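Local coordinates for protein glutathione S-transferase enzyme with thioredoxin-like domain (Xenorhabdus nematophila, PDB 4L8E) that binds two glutathione molecules per subunit and, as a glutathione S-transferase family member, probably conjugates glutathione to electrophilic substrates, at residues A[44-49]-A[104-109]. Numbering follows the deposited sequence. Where two conformers were deposited one is given.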
ATOM      1  N   LEU A  44     -10.929   9.116  11.786  1.00 14.60           N
ATOM      2  CA  LEU A  44     -11.931   8.066  12.021  1.00 14.19           C
ATOM      3  C   LEU A  44     -11.465   7.096  13.104  1.00 14.12           C
ATOM      4  O   LEU A  44     -12.225   6.806  14.045  1.00 16.07           O
ATOM      5  CB  LEU A  44     -12.246   7.281  10.735  1.00 17.52           C
ATOM      6  CG  LEU A  44     -13.110   7.969   9.680  1.00 19.34           C
ATOM      7  CD1 LEU A  44     -13.153   7.097   8.402  1.00 20.34           C
ATOM      8  CD2 LEU A  44     -14.546   8.273  10.148  1.00 19.71           C
ATOM      9  N   PHE A  45     -10.238   6.590  12.959  1.00 14.93           N
ATOM     10  CA  PHE A  45      -9.693   5.645  13.912  1.00 13.44           C
ATOM     11  C   PHE A  45      -9.650   6.291  15.306  1.00 16.39           C
ATOM     12  O   PHE A  45     -10.120   5.715  16.259  1.00 15.96           O
ATOM     13  CB  PHE A  45      -8.305   5.157  13.524  1.00 13.97           C
ATOM     14  CG  PHE A  45      -7.764   4.155  14.483  1.00 14.49           C
ATOM     15  CD1 PHE A  45      -7.174   4.573  15.667  1.00 14.73           C
ATOM     16  CD2 PHE A  45      -7.907   2.813  14.263  1.00 15.55           C
ATOM     17  CE1 PHE A  45      -6.722   3.655  16.587  1.00 16.77           C
ATOM     18  CE2 PHE A  45      -7.461   1.909  15.175  1.00 16.82           C
ATOM     19  CZ  PHE A  45      -6.873   2.334  16.351  1.00 17.75           C
ATOM     20  N   LEU A  46      -9.101   7.491  15.404  1.00 15.76           N
ATOM     21  CA  LEU A  46      -8.904   8.129  16.717  1.00 14.52           C
ATOM     22  C   LEU A  46     -10.246   8.438  17.387  1.00 15.52           C
ATOM     23  O   LEU A  46     -10.395   8.330  18.620  1.00 16.47           O
ATOM     24  CB  LEU A  46      -8.050   9.397  16.561  1.00 14.10           C
ATOM     25  CG  LEU A  46      -6.590   9.086  16.165  1.00 15.52           C
ATOM     26  CD1 LEU A  46      -5.910  10.352  15.672  1.00 17.54           C
ATOM     27  CD2 LEU A  46      -5.826   8.483  17.325  1.00 18.13           C
ATOM     28  N   GLU A  47     -11.221   8.849  16.597  1.00 15.66           N
ATOM     29  CA  GLU A  47     -12.550   9.123  17.119  1.00 16.94           C
ATOM     30  C   GLU A  47     -13.291   7.845  17.578  1.00 17.64           C
ATOM     31  O   GLU A  47     -14.046   7.877  18.554  1.00 19.36           O
ATOM     32  CB  GLU A  47     -13.386   9.877  16.100  1.00 19.85           C
ATOM     33  CG  GLU A  47     -12.931  11.331  15.864  1.00 17.11           C
ATOM     34  CD  GLU A  47     -13.076  12.246  17.077  1.00 20.16           C
ATOM     35  OE1 GLU A  47     -14.000  12.048  17.894  1.00 20.32           O
ATOM     36  OE2 GLU A  47     -12.280  13.217  17.168  1.00 22.54           O
ATOM     37  N   GLU A  48     -13.066   6.738  16.869  1.00 18.63           N
ATOM     38  CA  GLU A  48     -13.623   5.444  17.287  1.00 17.78           C
ATOM     39  C   GLU A  48     -13.067   4.998  18.643  1.00 18.32           C
ATOM     40  O   GLU A  48     -13.810   4.510  19.501  1.00 21.53           O
ATOM     41  CB  GLU A  48     -13.328   4.357  16.244  1.00 17.86           C
ATOM     42  CG  GLU A  48     -14.050   4.513  14.929  1.00 18.81           C
ATOM     43  CD  GLU A  48     -15.532   4.117  14.966  1.00 21.65           C
ATOM     44  OE1 GLU A  48     -16.076   3.696  16.025  1.00 21.76           O
ATOM     45  OE2 GLU A  48     -16.174   4.240  13.896  1.00 25.34           O
ATOM     46  N   VAL A  49     -11.769   5.179  18.853  0.65 17.79           N
ATOM     47  CA  VAL A  49     -11.150   4.699  20.079  0.65 19.03           C
ATOM     48  C   VAL A  49     -11.281   5.709  21.216  0.65 22.19           C
ATOM     49  O   VAL A  49     -11.331   5.330  22.378  0.65 23.71           O
ATOM     50  CB  VAL A  49      -9.670   4.357  19.851  0.65 20.45           C
ATOM     51  CG1 VAL A  49      -8.993   4.036  21.163  0.65 28.56           C
ATOM     52  CG2 VAL A  49      -9.552   3.203  18.907  0.65 19.44           C
ATOM     53  N   LEU A 104      -2.060   0.532  11.329  1.00 12.82           N
ATOM     54  CA  LEU A 104      -1.555  -0.705  11.904  1.00 13.64           C
ATOM     55  C   LEU A 104      -0.917  -0.446  13.258  1.00 14.77           C
ATOM     56  O   LEU A 104      -1.160  -1.170  14.224  1.00 14.63           O
ATOM     57  CB  LEU A 104      -0.550  -1.348  10.937  1.00 13.90           C
ATOM     58  CG  LEU A 104       0.105  -2.637  11.416  1.00 14.84           C
ATOM     59  CD1 LEU A 104      -0.942  -3.651  11.808  1.00 17.42           C
ATOM     60  CD2 LEU A 104       1.010  -3.182  10.316  1.00 16.59           C
ATOM     61  N   TYR A 105      -0.086   0.591  13.342  1.00 12.94           N
ATOM     62  CA  TYR A 105       0.572   0.930  14.600  1.00 14.78           C
ATOM     63  C   TYR A 105      -0.442   1.244  15.698  1.00 16.83           C
ATOM     64  O   TYR A 105      -0.298   0.783  16.829  1.00 17.36           O
ATOM     65  CB  TYR A 105       1.495   2.132  14.384  1.00 15.69           C
ATOM     66  CG  TYR A 105       2.126   2.665  15.635  1.00 17.31           C
ATOM     67  CD1 TYR A 105       3.328   2.180  16.090  1.00 16.91           C
ATOM     68  CD2 TYR A 105       1.521   3.686  16.366  1.00 16.78           C
ATOM     69  CE1 TYR A 105       3.917   2.678  17.239  1.00 17.37           C
ATOM     70  CE2 TYR A 105       2.103   4.201  17.513  1.00 16.79           C
ATOM     71  CZ  TYR A 105       3.314   3.693  17.955  1.00 18.90           C
ATOM     72  OH  TYR A 105       3.933   4.173  19.082  1.00 21.12           O
ATOM     73  N   LEU A 106      -1.459   2.046  15.365  1.00 15.14           N
ATOM     74  CA  LEU A 106      -2.464   2.434  16.356  1.00 15.03           C
ATOM     75  C   LEU A 106      -3.359   1.252  16.749  1.00 17.17           C
ATOM     76  O   LEU A 106      -3.758   1.130  17.908  1.00 17.36           O
ATOM     77  CB  LEU A 106      -3.319   3.595  15.835  1.00 15.72           C
ATOM     78  CG  LEU A 106      -2.571   4.938  15.743  1.00 16.16           C
ATOM     79  CD1 LEU A 106      -3.476   5.987  15.124  1.00 16.49           C
ATOM     80  CD2 LEU A 106      -2.075   5.364  17.087  1.00 18.85           C
ATOM     81  N   ALA A 107      -3.698   0.420  15.772  1.00 15.95           N
ATOM     82  CA  ALA A 107      -4.510  -0.771  16.063  1.00 15.87           C
ATOM     83  C   ALA A 107      -3.750  -1.687  17.009  1.00 16.65           C
ATOM     84  O   ALA A 107      -4.328  -2.222  17.949  1.00 16.33           O
ATOM     85  CB  ALA A 107      -4.895  -1.467  14.774  1.00 14.95           C
ATOM     86  N   ASN A 108      -2.435  -1.838  16.806  1.00 15.80           N
ATOM     87  CA  ASN A 108      -1.615  -2.666  17.689  1.00 17.17           C
ATOM     88  C   ASN A 108      -1.471  -2.067  19.070  1.00 18.31           C
ATOM     89  O   ASN A 108      -1.557  -2.760  20.071  1.00 22.88           O
ATOM     90  CB  ASN A 108      -0.222  -2.909  17.094  1.00 19.61           C
ATOM     91  CG  ASN A 108      -0.240  -3.863  15.926  1.00 21.10           C
ATOM     92  OD1 ASN A 108      -1.188  -4.623  15.754  1.00 23.21           O
ATOM     93  ND2 ASN A 108       0.827  -3.853  15.122  1.00 26.92           N
ATOM     94  N   LYS A 109      -1.273  -0.758  19.127  1.00 20.08           N
ATOM     95  CA  LYS A 109      -1.104  -0.063  20.401  1.00 22.84           C
ATOM     96  C   LYS A 109      -2.361  -0.140  21.272  1.00 18.33           C
ATOM     97  O   LYS A 109      -2.273  -0.401  22.464  1.00 23.44           O
ATOM     98  CB  LYS A 109      -0.732   1.395  20.163  1.00 17.83           C
ATOM     99  CG  LYS A 109      -0.369   2.103  21.456  1.00 25.26           C
ATOM    100  CD  LYS A 109       0.213   3.476  21.231  1.00 33.54           C
ATOM    101  CE  LYS A 109       0.825   3.975  22.548  1.00 30.70           C
ATOM    102  NZ  LYS A 109       0.903   5.415  22.580  1.00 30.79           N
TER
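F45 carries most of the contact with helix 99-110, its ring reaching L106 and the backbone just after it. The CE1 corner comes to 3.5 Å from CB of L106, and CZ lies 3.8 Å from the backbone N of A107; both meet the ring obliquely. With CG anti to the backbone N (chi1 -178°), the phenyl group extends from its helix and bridges the two segment axes, 11.2 Å apart at their closest approach. CE2 is looser against A107, 4.3 Å from its CB, and I188 of helix 188-197 touches both F45 and A107. Segments 44-49 and 104-109 run nearly parallel, 13° between their directions, as expected for the helices 37-49 and 99-110 that pack on the same face of the thioredoxin-like sheet in a glutathione transferase N-terminal domain. L46 adds a lighter touch beside the ring: its CD2 sits 4.1 Å from CD1 of L106, the two side chains crossing at about a right angle. No hydrogen bond links the segments, and the buried surface is modest, 174 Å². Toward the C-terminal ends the contact thins out: the far end of partly exposed K109 leads off to a salt bridge with D84, whose carboxylate also takes a hydrogen bond with the Y105 hydroxyl.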